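Local coordinates for protein transcriptional regulator, TetR family (Marinobacter aquaeolei, PDB 3NNR) that probably binds DNA as a TetR-family transcriptional regulator, with an N-terminal helix-turn-helix domain joined to an all-helical C-terminal domain, at residues 4-9 with 35-40; 74-79 with 135-140; 96-99 with 104-107. All blocks are in the same frame, centred on the assembly; numbering follows the deposited sequence.

Contact 1 (4-9 with 35-40); sequences MKTRDK and LAISPG
L35 reaches across to the first turn of helix 6-21 and sets both of its methyl groups against K9, and this pair makes up most of the contact. The two methyls have different jobs. CD2 rests on the base of the lysine side chain, with L35 CD2 to K9 CB at 4.0 Å, while CD1 lies against the backbone, with L35 CD1 to K9 C also at 4.0 Å and the carbonyl oxygen of K9 just behind. The leucine can do this because its CG is turned anti to its own carbonyl carbon (chi1 -72°), which sends the fork out toward the helix. K9 offers little more than its CB: beyond CG the chain is extended and runs off, carrying its ammonium group away from the leucine.

The second touch is lighter. I37 sends its CD1 methyl toward the methyl branch of T6, where I37 CD1 and T6 CG2 stand 4.5 Å apart. With chi1 of T6 at -59° the methyl CG2, not the hydroxyl, faces the isoleucine. No hydrogen bond or salt bridge crosses between the two segments; the contact is apolar and lies near the surface.

Residues 35-40 span the turn of the predicted helix-turn-helix, 27-46, from the end of helix 28-35 to the start of helix 39-45. A36, with positive phi, closes helix 28-35 in a Schellman motif, and S38 is the N-cap of helix 39-45, its OG accepting from the N of N41. Helix 39-45 is probably the recognition helix, as in other TetR-family proteins. L35 and I37 also pack on I10 of helix 6-21, T6 leans on N41 and H45, and R7 makes a salt bridge to E55, so the start of helix 6-21 packs on the turn and on helix 39-45 and is linked by charge to helix 49-67.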
loop_
_atom_site.group_PDB
_atom_site.type_symbol
_atom_site.label_atom_id
_atom_site.label_comp_id
_atom_site.label_asym_id
_atom_site.label_seq_id
_atom_site.Cartn_x
_atom_site.Cartn_y
_atom_site.Cartn_z
HETATM N N MSE A 4 -5.715 -33.360 13.999
HETATM C CA MSE A 4 -6.184 -32.355 12.986
HETATM C C MSE A 4 -6.764 -33.077 11.750
HETATM O O MSE A 4 -6.105 -33.998 11.229
HETATM C CB MSE A 4 -5.018 -31.448 12.561
HETATM C CG MSE A 4 -5.470 -30.064 12.128
HETATM SE SE MSE A 4 -4.067 -28.890 11.407
HETATM C CE MSE A 4 -4.895 -27.141 11.836
ATOM N N LYS A 5 -7.953 -32.642 11.278
ATOM C CA LYS A 5 -8.603 -33.312 10.127
ATOM C C LYS A 5 -7.864 -32.927 8.831
ATOM O O LYS A 5 -7.277 -31.850 8.722
ATOM C CB LYS A 5 -10.132 -33.065 10.069
ATOM C CG LYS A 5 -10.944 -34.299 9.555
ATOM C CD LYS A 5 -11.131 -34.367 8.029
ATOM C CE LYS A 5 -11.148 -35.805 7.537
ATOM N NZ LYS A 5 -12.080 -36.651 8.312
ATOM N N THR A 6 -7.846 -33.865 7.878
ATOM C CA THR A 6 -7.178 -33.713 6.565
ATOM C C THR A 6 -7.431 -32.331 5.924
ATOM O O THR A 6 -6.518 -31.715 5.401
ATOM C CB THR A 6 -7.636 -34.826 5.562
ATOM O OG1 THR A 6 -7.343 -36.125 6.093
ATOM C CG2 THR A 6 -6.953 -34.693 4.212
ATOM N N ARG A 7 -8.682 -31.886 5.981
ATOM C CA ARG A 7 -9.127 -30.587 5.489
ATOM C C ARG A 7 -8.394 -29.416 6.156
ATOM O O ARG A 7 -8.018 -28.441 5.493
ATOM C CB ARG A 7 -10.623 -30.436 5.797
ATOM C CG ARG A 7 -11.281 -29.166 5.279
ATOM C CD ARG A 7 -12.604 -28.889 5.946
ATOM N NE ARG A 7 -13.166 -27.670 5.369
ATOM C CZ ARG A 7 -13.794 -27.606 4.179
ATOM N NH1 ARG A 7 -13.967 -28.690 3.381
ATOM N NH2 ARG A 7 -14.261 -26.440 3.759
ATOM N N ASP A 8 -8.260 -29.483 7.477
ATOM C CA ASP A 8 -7.592 -28.407 8.235
ATOM C C ASP A 8 -6.089 -28.343 7.896
ATOM O O ASP A 8 -5.539 -27.252 7.837
ATOM C CB ASP A 8 -7.868 -28.535 9.739
ATOM C CG ASP A 8 -9.335 -28.267 10.102
ATOM O OD1 ASP A 8 -9.954 -27.310 9.560
ATOM O OD2 ASP A 8 -9.862 -29.005 10.960
ATOM N N LYS A 9 -5.462 -29.499 7.656
ATOM C CA LYS A 9 -4.087 -29.566 7.196
ATOM C C LYS A 9 -3.989 -28.868 5.844
ATOM O O LYS A 9 -3.079 -28.034 5.642
ATOM C CB LYS A 9 -3.559 -31.001 7.044
ATOM C CG LYS A 9 -3.244 -31.769 8.320
ATOM C CD LYS A 9 -2.670 -33.175 7.964
ATOM C CE LYS A 9 -2.337 -34.010 9.212
ATOM N NZ LYS A 9 -1.986 -35.437 8.885
ATOM N N LEU A 35 1.463 -32.310 1.201
ATOM C CA LEU A 35 0.707 -33.110 2.177
ATOM C C LEU A 35 0.712 -34.627 1.983
ATOM O O LEU A 35 0.188 -35.323 2.846
ATOM C CB LEU A 35 -0.738 -32.615 2.261
ATOM C CG LEU A 35 -0.975 -31.284 2.942
ATOM C CD1 LEU A 35 -2.463 -31.006 2.839
ATOM C CD2 LEU A 35 -0.516 -31.351 4.401
ATOM N N ALA A 36 1.318 -35.138 0.908
ATOM C CA ALA A 36 1.355 -36.598 0.623
ATOM C C ALA A 36 -0.064 -37.243 0.529
ATOM O O ALA A 36 -0.286 -38.334 1.045
ATOM C CB ALA A 36 2.268 -37.346 1.642
ATOM N N ILE A 37 -1.011 -36.498 -0.065
ATOM C CA ILE A 37 -2.376 -36.930 -0.337
ATOM C C ILE A 37 -2.538 -36.857 -1.845
ATOM O O ILE A 37 -1.923 -36.024 -2.477
ATOM C CB ILE A 37 -3.479 -36.081 0.392
ATOM C CG1 ILE A 37 -3.516 -34.608 -0.046
ATOM C CG2 ILE A 37 -3.290 -36.172 1.895
ATOM C CD1 ILE A 37 -4.807 -33.879 0.391
ATOM N N SER A 38 -3.348 -37.730 -2.427
ATOM C CA SER A 38 -3.531 -37.714 -3.875
ATOM C C SER A 38 -4.236 -36.422 -4.332
ATOM O O SER A 38 -4.854 -35.740 -3.508
ATOM C CB SER A 38 -4.380 -38.898 -4.316
ATOM O OG SER A 38 -5.697 -38.737 -3.835
ATOM N N PRO A 39 -4.124 -36.071 -5.631
ATOM C CA PRO A 39 -4.903 -34.940 -6.164
ATOM C C PRO A 39 -6.418 -35.137 -5.906
ATOM O O PRO A 39 -7.133 -34.196 -5.498
ATOM C CB PRO A 39 -4.585 -34.974 -7.663
ATOM C CG PRO A 39 -3.241 -35.635 -7.756
ATOM C CD PRO A 39 -3.108 -36.557 -6.597
ATOM N N GLY A 40 -6.889 -36.357 -6.133
ATOM C CA GLY A 40 -8.274 -36.703 -5.841
ATOM C C GLY A 40 -8.709 -36.473 -4.399
ATOM O O GLY A 40 -9.832 -36.077 -4.166
#

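Contact 2 (74-79 with 135-140); sequences RPITLE and ADAGII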
loop_
_atom_site.group_PDB
_atom_site.type_symbol
_atom_site.label_atom_id
_atom_site.label_comp_id
_atom_site.label_asym_id
_atom_site.label_seq_id
_atom_site.Cartn_x
_atom_site.Cartn_y
_atom_site.Cartn_z
ATOM N N ARG A 74 -16.893 0.181 28.534
ATOM C CA ARG A 74 -15.759 0.777 29.276
ATOM C C ARG A 74 -14.991 1.749 28.383
ATOM O O ARG A 74 -15.145 1.688 27.181
ATOM C CB ARG A 74 -14.821 -0.326 29.794
ATOM C CG ARG A 74 -14.317 -1.316 28.730
ATOM C CD ARG A 74 -13.405 -2.387 29.328
ATOM N NE ARG A 74 -13.078 -3.432 28.356
ATOM C CZ ARG A 74 -13.779 -4.550 28.209
ATOM N NH1 ARG A 74 -14.837 -4.769 28.976
ATOM N NH2 ARG A 74 -13.425 -5.448 27.303
ATOM N N PRO A 75 -14.156 2.648 28.970
ATOM C CA PRO A 75 -13.398 3.552 28.078
ATOM C C PRO A 75 -12.171 2.856 27.475
ATOM O O PRO A 75 -11.649 1.912 28.059
ATOM C CB PRO A 75 -12.996 4.712 28.997
ATOM C CG PRO A 75 -12.947 4.121 30.339
ATOM C CD PRO A 75 -13.938 2.995 30.391
ATOM N N ILE A 76 -11.739 3.314 26.305
ATOM C CA ILE A 76 -10.566 2.751 25.625
ATOM C C ILE A 76 -9.305 3.201 26.351
ATOM O O ILE A 76 -9.186 4.383 26.673
ATOM C CB ILE A 76 -10.501 3.185 24.109
ATOM C CG1 ILE A 76 -9.398 2.435 23.370
ATOM C CG2 ILE A 76 -10.293 4.712 23.927
ATOM C CD1 ILE A 76 -9.477 2.582 21.891
ATOM N N THR A 77 -8.390 2.268 26.627
ATOM C CA THR A 77 -7.087 2.597 27.236
ATOM C C THR A 77 -5.949 2.544 26.177
ATOM O O THR A 77 -6.147 2.099 25.053
ATOM C CB THR A 77 -6.711 1.611 28.329
ATOM O OG1 THR A 77 -6.440 0.342 27.722
ATOM C CG2 THR A 77 -7.826 1.466 29.408
ATOM N N LEU A 78 -4.757 2.994 26.568
ATOM C CA LEU A 78 -3.552 2.899 25.727
ATOM C C LEU A 78 -3.102 1.443 25.449
ATOM O O LEU A 78 -2.514 1.141 24.388
ATOM C CB LEU A 78 -2.398 3.692 26.363
ATOM C CG LEU A 78 -2.566 5.217 26.424
ATOM C CD1 LEU A 78 -1.381 5.841 27.134
ATOM C CD2 LEU A 78 -2.734 5.828 25.025
ATOM N N GLU A 79 -3.369 0.563 26.417
ATOM C CA GLU A 79 -3.040 -0.865 26.340
ATOM C C GLU A 79 -3.946 -1.491 25.244
ATOM O O GLU A 79 -3.472 -2.287 24.397
ATOM C CB GLU A 79 -3.169 -1.535 27.712
ATOM C CG GLU A 79 -2.174 -1.032 28.877
ATOM C CD GLU A 79 -2.454 0.392 29.490
ATOM O OE1 GLU A 79 -3.425 1.073 29.079
ATOM O OE2 GLU A 79 -1.686 0.844 30.381
ATOM N N ALA A 135 -11.114 10.021 21.795
ATOM C CA ALA A 135 -11.600 11.373 22.025
ATOM C C ALA A 135 -12.335 11.386 23.375
ATOM O O ALA A 135 -11.992 12.181 24.244
ATOM C CB ALA A 135 -12.533 11.826 20.881
ATOM N N ASP A 136 -13.283 10.455 23.550
ATOM C CA ASP A 136 -14.088 10.320 24.789
ATOM C C ASP A 136 -13.241 10.099 26.044
ATOM O O ASP A 136 -13.566 10.619 27.103
ATOM C CB ASP A 136 -15.123 9.183 24.672
ATOM C CG ASP A 136 -16.147 9.411 23.552
ATOM O OD1 ASP A 136 -16.647 10.548 23.410
ATOM O OD2 ASP A 136 -16.465 8.440 22.821
ATOM N N ALA A 137 -12.159 9.332 25.903
ATOM C CA ALA A 137 -11.212 9.080 27.002
ATOM C C ALA A 137 -10.245 10.256 27.280
ATOM O O ALA A 137 -9.535 10.221 28.282
ATOM C CB ALA A 137 -10.417 7.795 26.735
ATOM N N GLY A 138 -10.209 11.272 26.410
ATOM C CA GLY A 138 -9.323 12.432 26.564
ATOM C C GLY A 138 -7.894 12.219 26.099
ATOM O O GLY A 138 -7.003 12.965 26.491
ATOM N N ILE A 139 -7.684 11.220 25.236
ATOM C CA ILE A 139 -6.352 10.860 24.725
ATOM C C ILE A 139 -6.002 11.713 23.500
ATOM O O ILE A 139 -4.883 12.228 23.416
ATOM C CB ILE A 139 -6.239 9.349 24.435
ATOM C CG1 ILE A 139 -6.522 8.555 25.725
ATOM C CG2 ILE A 139 -4.851 9.030 23.903
ATOM C CD1 ILE A 139 -6.512 7.056 25.580
ATOM N N ILE A 140 -6.936 11.835 22.557
ATOM C CA ILE A 140 -6.762 12.728 21.402
ATOM C C ILE A 140 -7.840 13.801 21.467
ATOM O O ILE A 140 -8.815 13.683 22.213
ATOM C CB ILE A 140 -6.765 11.994 20.011
ATOM C CG1 ILE A 140 -8.156 11.477 19.589
ATOM C CG2 ILE A 140 -5.754 10.862 20.006
ATOM C CD1 ILE A 140 -8.168 10.847 18.215
#
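I76 brings its carbonyl oxygen up to A137, the closest approach of the contact, with I76 O to A137 CB at 3.6 Å, and the same oxygen lies 3.9 Å from I139 CD1. Neither is a hydrogen bond: two carbons simply pack against the carbonyl. The I76 side chain adds its short branch, with CG2 at 4.2 Å from the CB of A137. Because CG1 is anti to the backbone N (chi1 -172°), CG2 sits between that N and the carbonyl carbon, on the side where it can meet the alanine, and I76 as a whole is buried against I130, K133 and L134 of helix 110-136.

Here the connection into helix 78-94 passes over the C-terminal end of helix 110-136, within the C-terminal domain that follows the DNA-binding helices in TetR-family proteins. G138, with positive phi, ends that helix in a Schellman motif, and the chain beyond it turns I139 back toward 74-79.

T77 points away and serves as N-cap of helix 78-94, its OG1 bonded to the N of D80. L78, on the first turn, comes back into the contact through CD2, which meets both methyls of I139: L78 CD2 is 4.0 Å from I139 CG2 and equally 4.0 Å from I139 CD1. The two side chains cross obliquely, and both lean on Y202 and V206 of helix 200-211.

Contact 3 (96-99 with 104-107); sequences RFFH and YLLD. With SO4 (sulfate ion), chain D.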
loop_
_atom_site.group_PDB
_atom_site.type_symbol
_atom_site.label_atom_id
_atom_site.label_comp_id
_atom_site.label_asym_id
_atom_site.label_seq_id
_atom_site.Cartn_x
_atom_site.Cartn_y
_atom_site.Cartn_z
ATOM N N ARG A 96 0.281 -12.895 5.044
ATOM C CA ARG A 96 1.002 -12.007 4.116
ATOM C C ARG A 96 0.753 -12.282 2.634
ATOM O O ARG A 96 0.839 -11.342 1.831
ATOM C CB ARG A 96 2.529 -11.915 4.434
ATOM C CG ARG A 96 3.376 -13.067 3.919
ATOM C CD ARG A 96 4.730 -13.244 4.646
ATOM N NE ARG A 96 4.469 -14.006 5.857
ATOM C CZ ARG A 96 4.999 -15.176 6.204
ATOM N NH1 ARG A 96 5.967 -15.762 5.504
ATOM N NH2 ARG A 96 4.596 -15.734 7.340
ATOM N N PHE A 97 0.460 -13.532 2.282
ATOM C CA PHE A 97 0.182 -13.924 0.872
ATOM C C PHE A 97 -1.014 -13.169 0.266
ATOM O O PHE A 97 -1.049 -12.914 -0.936
ATOM C CB PHE A 97 -0.084 -15.444 0.730
ATOM C CG PHE A 97 -1.532 -15.818 0.926
ATOM C CD1 PHE A 97 -2.066 -15.939 2.187
ATOM C CD2 PHE A 97 -2.392 -15.958 -0.184
ATOM C CE1 PHE A 97 -3.429 -16.242 2.375
ATOM C CE2 PHE A 97 -3.733 -16.232 -0.015
ATOM C CZ PHE A 97 -4.263 -16.372 1.274
ATOM N N PHE A 98 -1.987 -12.834 1.101
ATOM C CA PHE A 98 -3.229 -12.214 0.654
ATOM C C PHE A 98 -3.025 -10.813 0.073
ATOM O O PHE A 98 -3.325 -10.581 -1.098
ATOM C CB PHE A 98 -4.233 -12.223 1.795
ATOM C CG PHE A 98 -5.601 -11.820 1.399
ATOM C CD1 PHE A 98 -6.432 -12.716 0.765
ATOM C CD2 PHE A 98 -6.084 -10.557 1.705
ATOM C CE1 PHE A 98 -7.711 -12.351 0.397
ATOM C CE2 PHE A 98 -7.359 -10.183 1.346
ATOM C CZ PHE A 98 -8.172 -11.079 0.683
ATOM N N HIS A 99 -2.449 -9.913 0.860
ATOM C CA HIS A 99 -2.228 -8.521 0.391
ATOM C C HIS A 99 -1.222 -8.389 -0.750
ATOM O O HIS A 99 -1.270 -7.416 -1.512
ATOM C CB HIS A 99 -1.883 -7.602 1.549
ATOM C CG HIS A 99 -2.936 -7.607 2.605
ATOM N ND1 HIS A 99 -2.974 -8.565 3.599
ATOM C CD2 HIS A 99 -4.026 -6.821 2.785
ATOM C CE1 HIS A 99 -4.032 -8.345 4.362
ATOM N NE2 HIS A 99 -4.684 -7.292 3.894
ATOM N N TYR A 104 -5.234 -9.749 -7.981
ATOM C CA TYR A 104 -5.575 -10.952 -8.769
ATOM C C TYR A 104 -6.598 -11.821 -8.036
ATOM O O TYR A 104 -7.456 -12.453 -8.655
ATOM C CB TYR A 104 -4.338 -11.781 -9.089
ATOM C CG TYR A 104 -3.375 -11.066 -9.979
ATOM C CD1 TYR A 104 -3.525 -11.097 -11.370
ATOM C CD2 TYR A 104 -2.323 -10.314 -9.448
ATOM C CE1 TYR A 104 -2.620 -10.419 -12.213
ATOM C CE2 TYR A 104 -1.429 -9.627 -10.282
ATOM C CZ TYR A 104 -1.574 -9.695 -11.661
ATOM O OH TYR A 104 -0.704 -9.068 -12.497
ATOM N N LEU A 105 -6.489 -11.868 -6.711
ATOM C CA LEU A 105 -7.404 -12.673 -5.894
ATOM C C LEU A 105 -8.846 -12.097 -5.964
ATOM O O LEU A 105 -9.790 -12.835 -6.226
ATOM C CB LEU A 105 -6.841 -12.831 -4.485
ATOM C CG LEU A 105 -5.529 -13.657 -4.459
ATOM C CD1 LEU A 105 -4.910 -13.676 -3.072
ATOM C CD2 LEU A 105 -5.744 -15.097 -4.946
ATOM N N LEU A 106 -8.993 -10.779 -5.853
ATOM C CA LEU A 106 -10.309 -10.157 -6.026
ATOM C C LEU A 106 -10.892 -10.411 -7.434
ATOM O O LEU A 106 -12.056 -10.786 -7.570
ATOM C CB LEU A 106 -10.261 -8.664 -5.705
ATOM C CG LEU A 106 -9.730 -8.276 -4.307
ATOM C CD1 LEU A 106 -10.119 -6.839 -3.959
ATOM C CD2 LEU A 106 -10.185 -9.215 -3.217
ATOM N N ASP A 107 -10.071 -10.257 -8.460
ATOM C CA ASP A 107 -10.486 -10.515 -9.840
ATOM C C ASP A 107 -10.833 -11.997 -10.085
ATOM O O ASP A 107 -11.717 -12.300 -10.887
ATOM C CB ASP A 107 -9.374 -10.061 -10.804
ATOM C CG ASP A 107 -9.707 -10.306 -12.237
ATOM O OD1 ASP A 107 -10.445 -9.491 -12.816
ATOM O OD2 ASP A 107 -9.205 -11.310 -12.782
HETATM S S SO4 D . 8.577 -14.292 2.966
HETATM O O1 SO4 D . 9.700 -13.655 3.662
HETATM O O2 SO4 D . 8.797 -14.601 1.528
HETATM O O3 SO4 D . 8.322 -15.567 3.667
HETATM O O4 SO4 D . 7.543 -13.270 3.086
#
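L105 sets its CD1 methyl against both F97 and F98, joining two short consecutive helices, 96-100 and 102-108, that bend against each other in the C-terminal domain, apart from the DNA-binding motif. The apolar contacts all run through that one methyl. L105 CD1 is 4.2 Å from F97 CE2, the two side chains crossing at about a right angle, and it lies 4.2 Å from F98 CD1 as well. It also touches backbone, with F98 O 4.0 Å away. Holding CG anti to its carbonyl carbon (chi1 -66°), the leucine points toward helix 96-100.

Around the phenylalanines, F98 CB lies over one face of the F97 ring, near its centre; F98 meets Y116 edge-to-face, and F97 meets F18 of helix 6-21. Y104 turns to the dimer partner, its OH hydrogen-bonded to D101 of the second subunit.

The polar contact is at R96, whose chain bends at chi3 (83°). NE bonds to W93 O, the guanidinium makes a cation-pi contact with W93, and NH1 reaches a sulfate, probably from the crystallisation liquor. A methionine in its place would probably leave the sulfate without this charged donor and W93 O without its NE partner. The sulfate bond is weak and bent: R96 NH1 to sulfate O3 is 3.0 Å with an N-H...O angle of 130°, the oxygen lying at the guanidinium edge, near its plane.

Contact 1, in the predicted DNA-binding domain, and contact 2 lie on opposite sides of the chain's centre, with their own centres 46 Å apart. Contact 3 lies off the line joining them and nearer contact 1, centre to centre 23 Å from contact 1 and 34 Å from contact 2, and no two of the three touch. In the chain, helix 78-94 leads from contact 2 to contact 3 and helix 110-136 leads back. Near contact 3 an unidentified ligand lies about 6 Å from the side chain of F98 and is hydrogen-bonded to H99 NE2; it probably comes from the crystallisation liquor, though it may mark a pocket.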